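Local coordinates for cobalamin biosynthesis protein (cbiD) (Archaeoglobus fulgidus, PDB 1SR8) that probably catalyses the S-adenosyl-L-methionine-dependent methylation of C-1 in cobalt-precorrin-5B to form cobalt-precorrin-6A, in the anaerobic route to adenosylcobalamin, at residues A[6-10]-A[231-235]; A[43-48]-A[181-185]; A[62-66]-A[77-82]; A[70-76]-A[185-189]; A[205-211]-A[244-248]. Numbering follows the deposited sequence.

Contact 1 of 5, residues A[6-10]-A[231-235]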
# COMPACT_ATOMS: atom_id res chain seq x y z
N ILE A 6 0.16 -6.57 8.91
CA ILE A 6 -0.82 -5.99 8.00
C ILE A 6 -1.89 -6.97 7.56
O ILE A 6 -3.09 -6.73 7.77
CB ILE A 6 -0.12 -5.41 6.74
CG1 ILE A 6 0.83 -4.29 7.15
CG2 ILE A 6 -1.16 -4.86 5.76
CD1 ILE A 6 1.72 -3.86 6.03
N GLU A 7 -1.48 -8.09 6.96
CA GLU A 7 -2.45 -9.07 6.50
C GLU A 7 -2.86 -10.06 7.57
O GLU A 7 -3.78 -10.84 7.37
CB GLU A 7 -1.93 -9.80 5.27
CG GLU A 7 -3.05 -10.26 4.39
CD GLU A 7 -2.59 -10.61 3.00
OE1 GLU A 7 -1.79 -9.86 2.41
OE2 GLU A 7 -3.06 -11.64 2.47
N LEU A 8 -2.17 -10.03 8.70
CA LEU A 8 -2.51 -10.87 9.85
C LEU A 8 -2.39 -12.40 9.81
O LEU A 8 -2.88 -13.09 10.71
CB LEU A 8 -3.91 -10.50 10.33
CG LEU A 8 -4.05 -9.31 11.29
CD1 LEU A 8 -3.05 -8.22 10.98
CD2 LEU A 8 -5.46 -8.79 11.22
N TYR A 9 -1.77 -12.95 8.77
CA TYR A 9 -1.62 -14.40 8.72
C TYR A 9 -0.38 -14.76 9.53
O TYR A 9 0.41 -13.89 9.91
CB TYR A 9 -1.48 -14.88 7.27
CG TYR A 9 -0.50 -14.08 6.44
CD1 TYR A 9 0.86 -14.05 6.76
CD2 TYR A 9 -0.93 -13.34 5.34
CE1 TYR A 9 1.77 -13.31 6.00
CE2 TYR A 9 -0.04 -12.59 4.58
CZ TYR A 9 1.31 -12.58 4.92
OH TYR A 9 2.19 -11.84 4.16
N ARG A 10 -0.22 -16.05 9.79
CA ARG A 10 0.92 -16.53 10.55
C ARG A 10 1.98 -17.08 9.61
O ARG A 10 1.67 -17.58 8.52
CB ARG A 10 0.49 -17.63 11.51
CG ARG A 10 1.64 -18.39 12.10
CD ARG A 10 1.18 -19.58 12.91
NE ARG A 10 2.30 -20.13 13.66
CZ ARG A 10 2.17 -20.96 14.69
NH1 ARG A 10 0.97 -21.34 15.10
NH2 ARG A 10 3.25 -21.39 15.33
N GLN A 231 -9.72 -17.52 6.72
CA GLN A 231 -8.52 -16.68 6.88
C GLN A 231 -8.42 -15.79 5.63
O GLN A 231 -8.25 -16.27 4.51
CB GLN A 231 -7.27 -17.54 7.02
CG GLN A 231 -6.06 -16.77 7.54
CD GLN A 231 -6.30 -16.14 8.89
OE1 GLN A 231 -7.06 -16.67 9.70
NE2 GLN A 231 -5.65 -15.01 9.16
N PRO A 232 -8.54 -14.46 5.83
CA PRO A 232 -8.47 -13.51 4.72
C PRO A 232 -7.07 -13.25 4.16
O PRO A 232 -6.13 -12.94 4.90
CB PRO A 232 -9.11 -12.25 5.31
CG PRO A 232 -8.67 -12.30 6.74
CD PRO A 232 -8.79 -13.77 7.11
N PHE A 233 -6.96 -13.41 2.84
CA PHE A 233 -5.72 -13.22 2.10
C PHE A 233 -5.97 -12.34 0.89
O PHE A 233 -7.07 -12.34 0.33
CB PHE A 233 -5.19 -14.58 1.61
CG PHE A 233 -4.60 -15.42 2.70
CD1 PHE A 233 -3.32 -15.15 3.19
CD2 PHE A 233 -5.34 -16.44 3.29
CE1 PHE A 233 -2.80 -15.88 4.24
CE2 PHE A 233 -4.82 -17.18 4.35
CZ PHE A 233 -3.55 -16.90 4.82
N VAL A 234 -4.95 -11.59 0.49
CA VAL A 234 -5.07 -10.74 -0.68
C VAL A 234 -4.23 -11.38 -1.77
O VAL A 234 -3.02 -11.52 -1.63
CB VAL A 234 -4.54 -9.32 -0.43
CG1 VAL A 234 -4.58 -8.53 -1.72
CG2 VAL A 234 -5.37 -8.64 0.63
N PHE A 235 -4.89 -11.77 -2.85
CA PHE A 235 -4.18 -12.39 -3.96
C PHE A 235 -4.32 -11.55 -5.23
O PHE A 235 -3.84 -11.95 -6.29
CB PHE A 235 -4.71 -13.81 -4.20
CG PHE A 235 -4.06 -14.85 -3.34
CD1 PHE A 235 -2.93 -15.52 -3.78
CD2 PHE A 235 -4.53 -15.10 -2.05
CE1 PHE A 235 -2.28 -16.44 -2.95
CE2 PHE A 235 -3.89 -16.01 -1.22
CZ PHE A 235 -2.76 -16.68 -1.67
O HOH W 1 -4.61 -13.38 6.89

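Contact 2 of 5, residues A[43-48]-A[181-185]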
# COMPACT_ATOMS: atom_id res chain seq x y z
N THR A 43 3.80 3.32 -0.10
CA THR A 43 2.90 3.92 -1.08
C THR A 43 3.21 5.40 -1.33
O THR A 43 3.99 6.02 -0.62
CB THR A 43 1.46 3.86 -0.58
OG1 THR A 43 1.39 4.49 0.70
CG2 THR A 43 0.98 2.44 -0.47
N THR A 44 2.57 5.96 -2.36
CA THR A 44 2.70 7.37 -2.69
C THR A 44 2.19 8.17 -1.47
O THR A 44 2.68 9.26 -1.16
CB THR A 44 1.85 7.71 -3.93
OG1 THR A 44 0.60 7.00 -3.85
CG2 THR A 44 2.55 7.28 -5.20
N GLY A 45 1.20 7.60 -0.79
CA GLY A 45 0.64 8.26 0.39
C GLY A 45 1.66 8.31 1.51
O GLY A 45 1.81 9.34 2.17
N THR A 46 2.39 7.21 1.72
CA THR A 46 3.39 7.18 2.77
C THR A 46 4.60 8.03 2.40
O THR A 46 5.22 8.65 3.26
CB THR A 46 3.86 5.76 3.05
OG1 THR A 46 2.77 5.00 3.59
CG2 THR A 46 5.02 5.77 4.04
N THR A 47 4.93 8.06 1.11
CA THR A 47 6.07 8.84 0.65
C THR A 47 5.74 10.32 0.80
O THR A 47 6.59 11.12 1.20
CB THR A 47 6.41 8.52 -0.82
OG1 THR A 47 6.70 7.11 -0.94
CG2 THR A 47 7.61 9.32 -1.29
N ALA A 48 4.50 10.67 0.50
CA ALA A 48 4.05 12.05 0.64
C ALA A 48 4.13 12.46 2.12
O ALA A 48 4.56 13.58 2.45
CB ALA A 48 2.63 12.20 0.11
N ILE A 181 -0.13 12.26 -11.12
CA ILE A 181 -0.46 10.97 -10.52
C ILE A 181 -1.40 11.11 -9.32
O ILE A 181 -1.69 12.21 -8.86
CB ILE A 181 0.81 10.25 -10.02
CG1 ILE A 181 1.51 11.10 -8.95
CG2 ILE A 181 1.76 10.02 -11.17
CD1 ILE A 181 2.62 10.37 -8.21
N SER A 182 -1.86 9.96 -8.84
CA SER A 182 -2.74 9.90 -7.67
C SER A 182 -1.86 9.63 -6.44
O SER A 182 -0.78 9.06 -6.55
CB SER A 182 -3.75 8.76 -7.82
OG SER A 182 -4.44 8.81 -9.05
N ILE A 183 -2.33 10.05 -5.28
CA ILE A 183 -1.62 9.78 -4.04
C ILE A 183 -2.58 8.86 -3.30
O ILE A 183 -3.69 9.25 -2.96
CB ILE A 183 -1.37 11.07 -3.26
CG1 ILE A 183 -0.45 11.98 -4.07
CG2 ILE A 183 -0.77 10.75 -1.90
CD1 ILE A 183 -0.08 13.27 -3.39
N LEU A 184 -2.15 7.63 -3.08
CA LEU A 184 -3.01 6.65 -2.43
C LEU A 184 -2.27 5.63 -1.58
O LEU A 184 -1.05 5.71 -1.40
CB LEU A 184 -3.81 5.94 -3.52
CG LEU A 184 -2.99 5.39 -4.68
CD1 LEU A 184 -2.42 4.03 -4.30
CD2 LEU A 184 -3.86 5.27 -5.93
N GLY A 185 -3.02 4.68 -1.04
CA GLY A 185 -2.44 3.64 -0.21
C GLY A 185 -3.34 3.30 0.95
O GLY A 185 -3.41 4.05 1.92
O HOH W 2 -0.82 5.19 2.16

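Contact 3 of 5, residues A[62-66]-A[77-82]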
# COMPACT_ATOMS: atom_id res chain seq x y z
N LYS A 62 18.87 19.19 11.01
CA LYS A 62 19.10 18.42 9.80
C LYS A 62 18.39 17.08 9.89
O LYS A 62 18.42 16.41 10.92
CB LYS A 62 20.61 18.23 9.56
CG LYS A 62 21.34 17.37 10.59
CD LYS A 62 21.14 15.88 10.33
CE LYS A 62 22.04 15.02 11.22
NZ LYS A 62 23.50 15.27 10.97
N VAL A 63 17.73 16.70 8.79
CA VAL A 63 16.98 15.45 8.73
C VAL A 63 17.48 14.54 7.62
O VAL A 63 17.82 14.99 6.52
CB VAL A 63 15.46 15.73 8.47
CG1 VAL A 63 14.66 14.45 8.66
CG2 VAL A 63 14.96 16.82 9.39
N GLU A 64 17.51 13.24 7.92
CA GLU A 64 17.94 12.25 6.95
C GLU A 64 16.97 11.09 6.96
O GLU A 64 16.97 10.27 6.05
CB GLU A 64 19.33 11.74 7.31
CG GLU A 64 20.42 12.79 7.18
CD GLU A 64 21.76 12.28 7.67
OE1 GLU A 64 21.94 12.13 8.91
OE2 GLU A 64 22.63 12.03 6.81
N LYS A 65 16.15 11.03 8.00
CA LYS A 65 15.14 9.99 8.17
C LYS A 65 14.02 10.53 9.05
O LYS A 65 14.25 11.36 9.93
CB LYS A 65 15.72 8.75 8.85
CG LYS A 65 16.78 8.02 8.06
CD LYS A 65 17.46 6.94 8.91
CE LYS A 65 18.64 6.27 8.16
NZ LYS A 65 19.38 5.29 9.00
N VAL A 66 12.81 10.07 8.80
CA VAL A 66 11.67 10.48 9.62
C VAL A 66 10.83 9.25 9.85
O VAL A 66 10.95 8.25 9.13
CB VAL A 66 10.79 11.55 8.92
CG1 VAL A 66 11.62 12.77 8.54
CG2 VAL A 66 10.11 10.96 7.70
N GLU A 77 10.02 4.02 9.08
CA GLU A 77 11.09 4.99 8.99
C GLU A 77 11.45 5.13 7.51
O GLU A 77 11.68 4.13 6.81
CB GLU A 77 12.27 4.51 9.81
CG GLU A 77 13.41 5.47 9.91
CD GLU A 77 14.50 4.94 10.82
OE1 GLU A 77 14.29 4.92 12.06
OE2 GLU A 77 15.55 4.51 10.29
N VAL A 78 11.47 6.37 7.03
CA VAL A 78 11.77 6.66 5.63
C VAL A 78 12.99 7.58 5.51
O VAL A 78 13.12 8.57 6.24
CB VAL A 78 10.56 7.37 4.95
CG1 VAL A 78 10.85 7.67 3.48
CG2 VAL A 78 9.32 6.50 5.06
N GLU A 79 13.88 7.23 4.58
CA GLU A 79 15.07 8.04 4.34
C GLU A 79 14.67 9.21 3.46
O GLU A 79 13.97 9.04 2.47
CB GLU A 79 16.16 7.20 3.67
CG GLU A 79 16.81 6.21 4.63
CD GLU A 79 18.31 6.09 4.41
OE1 GLU A 79 18.73 5.44 3.42
OE2 GLU A 79 19.08 6.67 5.22
N VAL A 80 15.11 10.40 3.84
CA VAL A 80 14.76 11.60 3.10
C VAL A 80 15.98 12.50 2.94
O VAL A 80 17.03 12.27 3.54
CB VAL A 80 13.67 12.41 3.84
CG1 VAL A 80 12.46 11.54 4.11
CG2 VAL A 80 14.22 12.95 5.14
N GLU A 81 15.81 13.53 2.11
CA GLU A 81 16.84 14.53 1.88
C GLU A 81 16.13 15.85 2.17
O GLU A 81 15.50 16.43 1.30
CB GLU A 81 17.30 14.50 0.42
CG GLU A 81 18.41 15.50 0.10
CD GLU A 81 18.69 15.60 -1.39
OE1 GLU A 81 17.79 16.03 -2.14
OE2 GLU A 81 19.82 15.24 -1.81
N ALA A 82 16.21 16.30 3.42
CA ALA A 82 15.53 17.52 3.81
C ALA A 82 16.48 18.59 4.34
O ALA A 82 17.51 18.29 4.93
CB ALA A 82 14.48 17.19 4.87
O HOH W 3 18.79 9.45 3.96

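Contact 4 of 5, residues A[70-76]-A[185-189]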
# COMPACT_ATOMS: atom_id res chain seq x y z
N THR A 70 1.12 4.97 9.54
CA THR A 70 0.48 4.45 8.33
C THR A 70 -0.92 4.02 8.70
O THR A 70 -1.23 3.81 9.87
CB THR A 70 1.21 3.21 7.78
OG1 THR A 70 1.19 2.17 8.76
CG2 THR A 70 2.66 3.53 7.43
N PRO A 71 -1.80 3.88 7.69
CA PRO A 71 -3.18 3.46 7.94
C PRO A 71 -3.24 2.10 8.64
O PRO A 71 -4.13 1.86 9.46
CB PRO A 71 -3.79 3.42 6.53
CG PRO A 71 -3.03 4.48 5.81
CD PRO A 71 -1.62 4.20 6.26
N ALA A 72 -2.29 1.22 8.32
CA ALA A 72 -2.21 -0.11 8.90
C ALA A 72 -1.82 -0.07 10.37
O ALA A 72 -1.92 -1.07 11.07
CB ALA A 72 -1.23 -0.98 8.12
N GLY A 73 -1.36 1.09 10.83
CA GLY A 73 -0.98 1.23 12.22
C GLY A 73 0.47 0.89 12.52
O GLY A 73 0.87 0.80 13.68
N VAL A 74 1.26 0.69 11.47
CA VAL A 74 2.69 0.36 11.61
C VAL A 74 3.55 1.57 11.20
O VAL A 74 3.59 1.93 10.02
CB VAL A 74 3.06 -0.84 10.70
CG1 VAL A 74 4.51 -1.23 10.92
CG2 VAL A 74 2.14 -2.02 10.98
N ASP A 75 4.21 2.21 12.16
CA ASP A 75 5.05 3.36 11.84
C ASP A 75 6.23 2.89 11.01
O ASP A 75 6.79 1.82 11.28
CB ASP A 75 5.56 4.05 13.10
CG ASP A 75 4.44 4.59 13.96
OD1 ASP A 75 3.40 4.99 13.41
OD2 ASP A 75 4.62 4.63 15.19
N VAL A 76 6.61 3.67 10.01
CA VAL A 76 7.72 3.30 9.15
C VAL A 76 8.76 4.40 9.07
O VAL A 76 8.42 5.58 8.99
CB VAL A 76 7.26 3.01 7.71
CG1 VAL A 76 8.46 2.60 6.86
CG2 VAL A 76 6.24 1.90 7.72
N GLY A 185 -3.02 4.68 -1.04
CA GLY A 185 -2.44 3.64 -0.21
C GLY A 185 -3.34 3.30 0.95
O GLY A 185 -3.41 4.05 1.92
N THR A 186 -4.03 2.16 0.85
CA THR A 186 -4.95 1.74 1.91
C THR A 186 -4.26 1.31 3.19
O THR A 186 -4.79 1.54 4.27
CB THR A 186 -5.87 0.60 1.43
OG1 THR A 186 -5.09 -0.40 0.76
CG2 THR A 186 -6.95 1.13 0.50
N THR A 187 -3.09 0.68 3.09
CA THR A 187 -2.37 0.24 4.29
C THR A 187 -1.15 1.10 4.58
O THR A 187 -0.71 1.19 5.72
CB THR A 187 -1.87 -1.21 4.15
OG1 THR A 187 -0.92 -1.29 3.07
CG2 THR A 187 -3.01 -2.15 3.86
N GLY A 188 -0.62 1.73 3.54
CA GLY A 188 0.57 2.56 3.67
C GLY A 188 1.75 1.83 3.06
O GLY A 188 2.81 2.41 2.83
N PHE A 189 1.57 0.54 2.77
CA PHE A 189 2.65 -0.27 2.21
C PHE A 189 2.30 -0.77 0.81
O PHE A 189 1.12 -0.87 0.45
CB PHE A 189 2.91 -1.49 3.11
CG PHE A 189 3.37 -1.13 4.50
CD1 PHE A 189 4.71 -1.20 4.84
CD2 PHE A 189 2.45 -0.73 5.46
CE1 PHE A 189 5.14 -0.87 6.13
CE2 PHE A 189 2.87 -0.40 6.75
CZ PHE A 189 4.22 -0.47 7.09

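Contact 5 of 5, residues A[205-211]-A[244-248]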
# COMPACT_ATOMS: atom_id res chain seq x y z
N ALA A 205 -1.11 -19.72 3.17
CA ALA A 205 -2.54 -19.99 3.24
C ALA A 205 -2.83 -21.47 3.42
O ALA A 205 -3.97 -21.86 3.64
CB ALA A 205 -3.23 -19.47 1.99
N MET A 206 -1.80 -22.30 3.31
CA MET A 206 -1.97 -23.74 3.47
C MET A 206 -2.07 -24.11 4.95
O MET A 206 -2.40 -25.24 5.28
CB MET A 206 -0.79 -24.49 2.84
CG MET A 206 -0.61 -24.23 1.36
SD MET A 206 -1.51 -25.36 0.31
CE MET A 206 -0.29 -25.61 -0.87
N GLN A 207 -1.77 -23.16 5.82
CA GLN A 207 -1.85 -23.41 7.26
C GLN A 207 -3.29 -23.30 7.73
O GLN A 207 -3.59 -23.58 8.88
CB GLN A 207 -1.02 -22.40 8.03
CG GLN A 207 0.44 -22.41 7.73
CD GLN A 207 1.12 -21.15 8.21
OE1 GLN A 207 0.96 -20.09 7.60
NE2 GLN A 207 1.87 -21.24 9.31
N TYR A 208 -4.18 -22.87 6.83
CA TYR A 208 -5.58 -22.68 7.17
C TYR A 208 -6.47 -23.52 6.27
O TYR A 208 -6.22 -23.63 5.07
CB TYR A 208 -5.96 -21.20 7.01
CG TYR A 208 -5.11 -20.28 7.85
CD1 TYR A 208 -5.46 -20.00 9.16
CD2 TYR A 208 -3.94 -19.70 7.33
CE1 TYR A 208 -4.67 -19.17 9.96
CE2 TYR A 208 -3.14 -18.86 8.12
CZ TYR A 208 -3.52 -18.60 9.44
OH TYR A 208 -2.76 -17.77 10.24
N HIS A 209 -7.50 -24.11 6.85
CA HIS A 209 -8.40 -24.94 6.06
C HIS A 209 -9.33 -24.06 5.23
O HIS A 209 -9.53 -24.30 4.04
CB HIS A 209 -9.22 -25.87 6.96
CG HIS A 209 -10.17 -26.74 6.20
ND1 HIS A 209 -9.75 -27.65 5.26
CD2 HIS A 209 -11.53 -26.78 6.19
CE1 HIS A 209 -10.81 -28.21 4.69
NE2 HIS A 209 -11.90 -27.70 5.24
N ARG A 210 -9.90 -23.04 5.87
CA ARG A 210 -10.81 -22.12 5.20
C ARG A 210 -10.09 -20.81 4.92
O ARG A 210 -9.46 -20.24 5.81
CB ARG A 210 -12.04 -21.88 6.07
CG ARG A 210 -12.70 -23.16 6.56
CD ARG A 210 -14.00 -22.90 7.32
NE ARG A 210 -14.56 -24.14 7.88
CZ ARG A 210 -14.14 -24.72 9.00
NH1 ARG A 210 -13.15 -24.17 9.70
NH2 ARG A 210 -14.69 -25.85 9.43
N ILE A 211 -10.17 -20.34 3.68
CA ILE A 211 -9.51 -19.08 3.33
C ILE A 211 -10.32 -18.20 2.38
O ILE A 211 -10.97 -18.70 1.46
CB ILE A 211 -8.12 -19.32 2.66
CG1 ILE A 211 -8.29 -20.10 1.34
CG2 ILE A 211 -7.19 -20.04 3.62
CD1 ILE A 211 -7.12 -19.99 0.36
N LYS A 244 -5.47 -23.23 -5.92
CA LYS A 244 -4.76 -24.51 -5.82
C LYS A 244 -4.83 -24.97 -4.37
O LYS A 244 -4.48 -26.11 -4.05
CB LYS A 244 -3.29 -24.36 -6.21
CG LYS A 244 -3.02 -24.02 -7.67
CD LYS A 244 -1.52 -23.89 -7.89
CE LYS A 244 -1.15 -23.65 -9.36
NZ LYS A 244 0.34 -23.63 -9.57
N HIS A 245 -5.27 -24.08 -3.49
CA HIS A 245 -5.41 -24.42 -2.08
C HIS A 245 -6.40 -25.58 -2.01
O HIS A 245 -7.42 -25.58 -2.70
CB HIS A 245 -5.93 -23.21 -1.30
CG HIS A 245 -5.98 -23.40 0.18
ND1 HIS A 245 -7.00 -24.08 0.81
CD2 HIS A 245 -5.15 -22.98 1.16
CE1 HIS A 245 -6.80 -24.07 2.12
NE2 HIS A 245 -5.68 -23.40 2.36
N PRO A 246 -6.09 -26.60 -1.19
CA PRO A 246 -6.95 -27.78 -1.05
C PRO A 246 -8.12 -27.73 -0.05
O PRO A 246 -8.90 -28.68 0.03
CB PRO A 246 -5.96 -28.87 -0.68
CG PRO A 246 -5.02 -28.12 0.24
CD PRO A 246 -4.80 -26.81 -0.50
N GLY A 247 -8.26 -26.63 0.70
CA GLY A 247 -9.34 -26.55 1.67
C GLY A 247 -10.58 -25.82 1.22
O GLY A 247 -10.97 -25.89 0.06
N GLU A 248 -11.21 -25.11 2.15
CA GLU A 248 -12.42 -24.32 1.87
C GLU A 248 -12.05 -22.90 1.41
O GLU A 248 -11.44 -22.12 2.15
CB GLU A 248 -13.29 -24.22 3.13
CG GLU A 248 -13.95 -25.52 3.55
CD GLU A 248 -14.90 -26.04 2.51
OE1 GLU A 248 -15.79 -25.27 2.09
OE2 GLU A 248 -14.77 -27.22 2.12

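Contact 1 of 5, residues A[6-10]-A[231-235]
An irregular N-terminal segment, 6-10, lies here against an outermost strand of the four-stranded parallel sheet, 231-234, and is held by one charged hydrogen bond, one bridging water and a pair of rings. The side chain of Glu-7 reaches across to the strand, where the backbone N of Val-234 donates to Glu-7 OE2 at 2.7 Å with an N-H...O angle of 156°. The same oxygen lies 3.1 Å from Phe-233 CA. The other carboxylate oxygen, OE1, makes a salt bridge with Lys-201 of helix 195-204, whose NZ also bonds to the carbonyl of Val-234. Two residues earlier in the strand, at Pro-232, a water takes over: it donates to Glu-7 O (2.7 Å) and to Pro-232 O (2.5 Å) and accepts from Gln-231 NE2 (3.0 Å), so two carbonyls that face each other at 4.0 Å, Glu-7 O and Pro-232 O, are reconciled. Tyr-9 adds the apolar part. Its ring meets that of Phe-233 rim to rim, Tyr-9 CD2 to Phe-233 CE1 at 3.3 Å, with centroids 5.6 Å apart and planes at 16°; neither ring lies over the other. The inner side of strand 231-234 is bonded to strand 210-214. Toward 6-10 the strand therefore meets no further strand: a carboxylate and a water serve its edge polar groups, which ties the N-terminal segment to the sheet without extending it.

Contact 2 of 5, residues A[43-48]-A[181-185]
The first turn of helix 44-57 docks on the loop 181-185 through two direct hydrogen bonds that run in opposite senses. Leu-184 N donates to Thr-44 OG1 (2.9 Å, N-H...O angle 176°), and Leu-184 O accepts from Gly-45 N (3.0 Å, 141°), so both backbone polar groups of Leu-184 are spent on the helix start. Gly-45 N is one of the amides of the first turn, which have no carbonyl of their own helix to bond. Another, Thr-46 N, is met by the N-cap residue: it donates to Thr-43 OG1 at 3.1 Å. Thr-43 OG1 also gives a hydrogen bond to water 2 (2.7 Å), which in turn donates to Gly-185 O (2.8 Å). Thr-43 O accepts twice within the helix, from Thr-47 N at 2.8 Å and from Thr-47 OG1 at 2.9 Å, while Thr-46 OG1 is bonded to Gly-188 O and Gln-138 NE2. Glycines make the close approach possible. A CB on Gly-45 would clash with Leu-184 O, and one on Gly-185 with Thr-43 OG1. Below the polar layer Ile-183 CG2 packs at 4.2 Å from Ala-48 CB and 3.7 Å from Gly-45 CA, with Phe-106 of strand 105-111 and Ile-139 of helix 133-149 closing round them. One threonine hydroxyl and a loop carbonyl thus take two buried helix amides, another hydroxyl and a water serve Leu-184 N and Gly-185 O, and neither segment contributes a charge.

Contact 3 of 5, residues A[62-66]-A[77-82]
On one face of the strand pair the valines interlock: Val-80 CG2 fits between Val-63 and Val-66, 3.9 Å from Val-63 CG1 and 4.3 Å from Val-66 CG1, while Val-63 CB rests 4.0 Å from Ala-82 CB. In helix 44-57, Ala-57 receives Val-63, Ala-54 receives Val-66 and Val-80, and Ala-50 receives Val-78. The segments belong to the antiparallel beta hairpin of strands 63-68 and 76-83 at one margin of the six-stranded mixed sheet. Val-66 and Val-78 form a hydrogen-bonded pair, Val-66 N to Val-78 O at 3.0 Å and Val-78 N to Val-66 O at 2.9 Å; Lys-65 opposes Glu-79 as a non-hydrogen-bonded pair, and Val-80 N donates to Glu-64 O at 2.9 Å where the chain turns a corner. On the exposed face the long Lys-65 side chain extends between two acids, Lys-65 CD 3.4 Å from Glu-77 OE2 and Lys-65 CE 3.0 Å from Glu-79 OE2, though Lys-65 NZ stays 4.0 Å or more from either, beyond a salt bridge.

Contact 4 of 5, residues A[70-76]-A[185-189]
Phe-189 lays its ring beside the loop 70-76 and meets side chains along it: Val-74 CB lies 3.8 Å from Phe-189 CZ, and Thr-70 OG1 3.7 Å and Ala-72 CB 4.4 Å from Phe-189 CE2. The chain reverses in a type I beta turn, Thr-70 to Gly-73, closed by Gly-73 N to Thr-70 O at 2.9 Å, which sets Thr-70 and Ala-72 beside the ring; Thr-70 OG1 also donates to Val-74 O (2.7 Å). The one direct hydrogen bond between the segments ties this turn down: Ala-72 N to Thr-187 O, 3.0 Å. Pro-71 lies flat along the same backbone, with Pro-71 CB 3.1 Å from Thr-186 O and Pro-71 CD 3.2 Å from Thr-187 O. Opposite, Thr-187 makes an ST turn, its OG1 accepting from Phe-189 N at 3.1 Å, and Gly-188 lets the loops close, since a CB there would clash with Thr-70 CB. The contact thus pins the connection of hairpin strands 63-68 and 76-83 to the chain entering strand 189-190. Gln-138 of helix 133-149 touches Thr-70 and Pro-71, Arg-217 of helix 217-226 reaches Thr-186 and Thr-187, and Gly-188 O bonds to Thr-46 at the start of helix 44-57.

Contact 5 of 5, residues A[205-211]-A[244-248]
Two backbone hydrogen bonds carry this contact: Glu-248 N to His-209 O and Ile-211 N to Glu-248 O, both 2.7 Å. They flank Arg-210, which pairs with Glu-248 in parallel register at a CA-CA distance of 4.3 Å. His-245 adds a weaker polar link: its NE2 points between two carbonyls, Ala-205 O at 2.6 Å and Tyr-208 O at 2.8 Å, bonding weakly to each and so bracing the bend that leads into the strand. The ring of His-245 is covered on one face by Ile-211, whose CD1 sits 3.9 Å from the ring centroid in a CH-pi contact. Farther out, Met-206 SD packs 3.7 Å from Pro-246 CD, and the imidazole of His-209 turns one face to the Gly-247 and Glu-248 backbone. Gly-247 has no room for a CB, which would clash with His-209 O. The parallel register begins here, at the starting ends of 210-214 and 248-253, the two central strands of the sheet 231-234, 210-214, 248-253, 278-281, flanked by helices as in alpha/beta folds.

How the contacts relate
Contact 2 is buried and contact 4 partly so, both near the middle of the chain; they share Gly-185 and meet where Thr-46 OG1 bonds to Gly-188 O. In contact 2 threonine hydroxyls bridge a helix start and a loop, in contact 4 they shape each loop from within; glycines allow close approach in both. Contact 3, its centre about 20 Å from the centre of the chain, pairs strands of the hairpin whose connecting loop contact 4 holds, valines inward, charges outward. Contact 5, also peripheral, starts the pairing of two central strands, whereas partly buried contact 1 borders edge strand 231-234; Gln-231 N to Arg-210 O (2.9 Å) joins them. Ile-6 packing on Phe-189 links contacts 1 and 4.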